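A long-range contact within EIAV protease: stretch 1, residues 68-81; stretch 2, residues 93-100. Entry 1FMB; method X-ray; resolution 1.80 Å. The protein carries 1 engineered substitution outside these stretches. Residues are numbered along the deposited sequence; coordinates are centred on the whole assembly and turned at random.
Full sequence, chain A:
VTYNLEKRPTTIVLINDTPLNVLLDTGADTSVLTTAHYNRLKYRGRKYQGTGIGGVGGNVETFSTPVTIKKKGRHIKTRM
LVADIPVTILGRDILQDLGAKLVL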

# COMPACT_ATOMS: atom_id res chain seq x y z
N THR A 68 -10.70 -3.18 19.22
CA THR A 68 -9.77 -2.55 20.14
C THR A 68 -8.38 -3.06 19.69
O THR A 68 -8.02 -4.25 19.61
CB THR A 68 -9.93 -2.99 21.60
OG1 THR A 68 -11.19 -2.40 21.94
CG2 THR A 68 -8.87 -2.21 22.37
N ILE A 69 -7.50 -2.10 19.38
CA ILE A 69 -6.15 -2.46 18.95
C ILE A 69 -5.16 -1.99 20.02
O ILE A 69 -5.33 -0.87 20.45
CB ILE A 69 -5.75 -1.79 17.62
CG1 ILE A 69 -6.67 -2.38 16.52
CG2 ILE A 69 -4.31 -2.02 17.21
CD1 ILE A 69 -6.49 -1.69 15.20
N LYS A 70 -4.23 -2.86 20.38
CA LYS A 70 -3.23 -2.48 21.37
C LYS A 70 -1.85 -2.68 20.74
O LYS A 70 -1.44 -3.67 20.13
CB LYS A 70 -3.54 -3.19 22.68
N LYS A 71 -1.04 -1.61 20.79
CA LYS A 71 0.33 -1.59 20.23
C LYS A 71 1.02 -0.31 20.73
O LYS A 71 0.36 0.72 20.86
CB LYS A 71 0.33 -1.48 18.70
CG LYS A 71 1.66 -1.52 17.99
CD LYS A 71 2.39 -2.84 18.11
CE LYS A 71 3.73 -2.87 17.37
NZ LYS A 71 4.34 -4.22 17.57
N LYS A 72 2.34 -0.40 20.86
CA LYS A 72 3.10 0.79 21.28
C LYS A 72 2.45 1.38 22.53
O LYS A 72 2.29 2.59 22.68
CB LYS A 72 2.94 1.83 20.17
CG LYS A 72 4.01 2.09 19.16
CD LYS A 72 3.60 3.38 18.44
CE LYS A 72 4.77 4.37 18.48
NZ LYS A 72 4.63 5.53 17.56
N GLY A 73 1.98 0.54 23.45
CA GLY A 73 1.30 1.00 24.64
C GLY A 73 0.06 1.85 24.36
O GLY A 73 -0.34 2.54 25.30
N ARG A 74 -0.51 1.88 23.15
CA ARG A 74 -1.70 2.65 22.88
C ARG A 74 -2.90 1.70 22.90
O ARG A 74 -2.80 0.48 22.80
CB ARG A 74 -1.70 3.37 21.53
CG ARG A 74 -0.75 4.57 21.53
CD ARG A 74 -0.05 4.64 20.18
NE ARG A 74 -0.08 6.04 19.73
CZ ARG A 74 1.00 6.80 19.80
NH1 ARG A 74 2.14 6.20 20.07
NH2 ARG A 74 0.89 8.09 19.53
N HIS A 75 -4.06 2.31 23.08
CA HIS A 75 -5.29 1.51 23.13
C HIS A 75 -6.23 2.15 22.12
O HIS A 75 -6.75 3.22 22.48
CB HIS A 75 -5.86 1.68 24.54
CG HIS A 75 -6.81 0.58 24.84
ND1 HIS A 75 -6.37 -0.56 25.48
CD2 HIS A 75 -8.13 0.44 24.59
CE1 HIS A 75 -7.41 -1.38 25.62
NE2 HIS A 75 -8.49 -0.79 25.10
N ILE A 76 -6.38 1.62 20.91
CA ILE A 76 -7.24 2.32 19.96
C ILE A 76 -8.56 1.58 19.78
O ILE A 76 -8.54 0.37 19.61
CB ILE A 76 -6.46 2.41 18.64
CG1 ILE A 76 -5.39 3.50 18.81
CG2 ILE A 76 -7.33 2.75 17.45
CD1 ILE A 76 -4.10 3.03 18.19
N LYS A 77 -9.64 2.33 19.87
CA LYS A 77 -10.96 1.70 19.76
C LYS A 77 -11.49 2.27 18.44
O LYS A 77 -11.63 3.50 18.29
CB LYS A 77 -11.86 2.23 20.85
CG LYS A 77 -12.54 1.32 21.83
CD LYS A 77 -11.60 1.30 23.04
CE LYS A 77 -12.26 0.72 24.29
NZ LYS A 77 -12.68 -0.71 24.16
N THR A 78 -11.72 1.41 17.46
CA THR A 78 -12.20 1.94 16.19
C THR A 78 -12.96 0.87 15.43
O THR A 78 -13.32 -0.14 16.04
CB THR A 78 -10.97 2.45 15.42
OG1 THR A 78 -11.44 3.12 14.25
CG2 THR A 78 -10.01 1.32 15.10
N ARG A 79 -13.30 1.10 14.17
CA ARG A 79 -13.97 0.12 13.36
C ARG A 79 -12.97 -0.30 12.28
O ARG A 79 -12.15 0.53 11.84
CB ARG A 79 -15.23 0.59 12.67
CG ARG A 79 -16.40 0.47 13.64
CD ARG A 79 -17.56 -0.16 12.91
NE ARG A 79 -18.82 0.42 13.35
CZ ARG A 79 -19.73 0.82 12.45
NH1 ARG A 79 -19.56 0.74 11.14
NH2 ARG A 79 -20.87 1.34 12.92
N MET A 80 -12.97 -1.56 11.87
CA MET A 80 -12.09 -2.03 10.83
C MET A 80 -13.00 -2.71 9.79
O MET A 80 -14.01 -3.29 10.20
CB MET A 80 -11.16 -3.15 11.29
CG MET A 80 -9.83 -2.59 11.75
SD MET A 80 -8.67 -3.87 12.26
CE MET A 80 -7.65 -4.28 10.83
N LEU A 81 -12.64 -2.62 8.52
CA LEU A 81 -13.45 -3.35 7.54
C LEU A 81 -13.02 -4.80 7.55
O LEU A 81 -11.91 -5.17 8.04
CB LEU A 81 -13.16 -2.80 6.12
CG LEU A 81 -13.44 -1.29 6.00
CD1 LEU A 81 -13.17 -0.83 4.57
CD2 LEU A 81 -14.88 -1.02 6.40
N ASP A 93 -5.62 5.36 8.34
CA ASP A 93 -6.45 5.74 9.47
C ASP A 93 -5.83 5.25 10.76
O ASP A 93 -5.64 6.08 11.65
CB ASP A 93 -7.89 5.23 9.31
CG ASP A 93 -7.98 3.72 9.15
OD1 ASP A 93 -7.05 3.01 8.77
OD2 ASP A 93 -9.04 3.13 9.43
N ILE A 94 -5.37 4.00 10.86
CA ILE A 94 -4.76 3.49 12.08
C ILE A 94 -3.31 3.87 12.20
O ILE A 94 -2.76 4.11 13.30
CB ILE A 94 -5.02 1.96 12.16
CG1 ILE A 94 -6.50 1.77 12.47
CG2 ILE A 94 -4.24 1.44 13.37
CD1 ILE A 94 -6.99 0.35 12.64
N LEU A 95 -2.56 3.95 11.09
CA LEU A 95 -1.18 4.39 11.14
C LEU A 95 -1.06 5.80 11.74
O LEU A 95 -0.10 6.09 12.45
CB LEU A 95 -0.60 4.37 9.72
CG LEU A 95 -0.29 2.98 9.18
CD1 LEU A 95 0.32 3.06 7.79
CD2 LEU A 95 0.57 2.10 10.08
N GLN A 96 -1.96 6.72 11.41
CA GLN A 96 -1.99 8.09 11.90
C GLN A 96 -2.20 8.05 13.42
O GLN A 96 -1.51 8.72 14.22
CB GLN A 96 -3.10 8.89 11.21
CG GLN A 96 -3.15 10.36 11.58
CD GLN A 96 -4.26 11.15 10.89
OE1 GLN A 96 -4.93 10.63 10.00
NE2 GLN A 96 -4.46 12.40 11.30
N ASP A 97 -3.12 7.20 13.84
CA ASP A 97 -3.40 7.02 15.27
C ASP A 97 -2.15 6.56 16.01
O ASP A 97 -1.87 7.03 17.11
CB ASP A 97 -4.48 5.96 15.55
CG ASP A 97 -5.85 6.50 15.19
OD1 ASP A 97 -5.97 7.74 15.28
OD2 ASP A 97 -6.77 5.76 14.79
N LEU A 98 -1.38 5.62 15.48
CA LEU A 98 -0.19 5.10 16.08
C LEU A 98 0.98 6.08 15.93
O LEU A 98 2.02 5.76 16.53
CB LEU A 98 0.31 3.75 15.54
CG LEU A 98 -0.66 2.59 15.86
CD1 LEU A 98 -0.33 1.33 15.08
CD2 LEU A 98 -0.62 2.28 17.35
N GLY A 99 0.91 7.17 15.19
CA GLY A 99 2.08 8.04 15.09
C GLY A 99 3.04 7.58 14.02
O GLY A 99 4.17 8.04 14.02
N ALA A 100 2.70 6.69 13.08
CA ALA A 100 3.64 6.23 12.06
C ALA A 100 3.92 7.34 11.06
O ALA A 100 3.11 8.23 10.89
CB ALA A 100 3.04 5.10 11.20
O HOH W 1 -2.81 7.00 19.50

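Stretch 1 is a β-hairpin: strands 68-71 and 74-81 are joined by a type I' turn from Lys71 to Arg74 and paired through reciprocal bonds between Ile69 and Ile76 (N to O, 2.7 Å each way). Against it lies the helix of stretch 2, running nearly antiparallel to the second strand at 152°, with the axes 10.4 Å apart at closest approach, a spacing that side chains must fill.

Alternation along the strand decides which residues do so. Arg74, Ile76 and Thr78 direct their CA-to-CB bonds toward the helix, whereas His75 and Arg79 point away. Ile94 answers from the helix in the m,t rotamer, whose extended chi2 carries CD1 to within 3.3 Å of Ile69 CD1, a tight contact between methyls; Ile69 is itself m,t. The same Ile94 CD1 lies 4.0 Å from Thr78 CG2 and 4.2 Å from Met80 CG, so one slender branch serves three neighbours. Leu98 sets off sideways, but its m,t conformation brings CD2 nearer, 3.7 Å from Ile76 CD1 and 3.7 Å from Arg74 CD. Ile76 has chi2 at 138°, between wells, and its CD1 also lies 4.0 Å from Asp97 CB.

Polar bonds gather near the C-terminal end of the helix, where carbonyls of the last turn are free to accept bonds, and Gly99 is the first residue to leave helical phi/psi. Lys72 NZ donates to Leu98 O at 2.8 Å; a long, flexible amine suits this reach from the turn, although chi1 and chi3 lie off their wells. Arg74 bonds only weakly from NE to Asp97 O (3.3 Å, 137°), and a water reinforces the link, accepting from Arg74 NE at 2.9 Å and donating to Asp97 O at 2.6 Å. Gly99 closes a Schellman motif with positive phi. A CB there would jam against the preceding carbonyl and sit 3.4 Å from Lys72 NZ, so glycine suits the site.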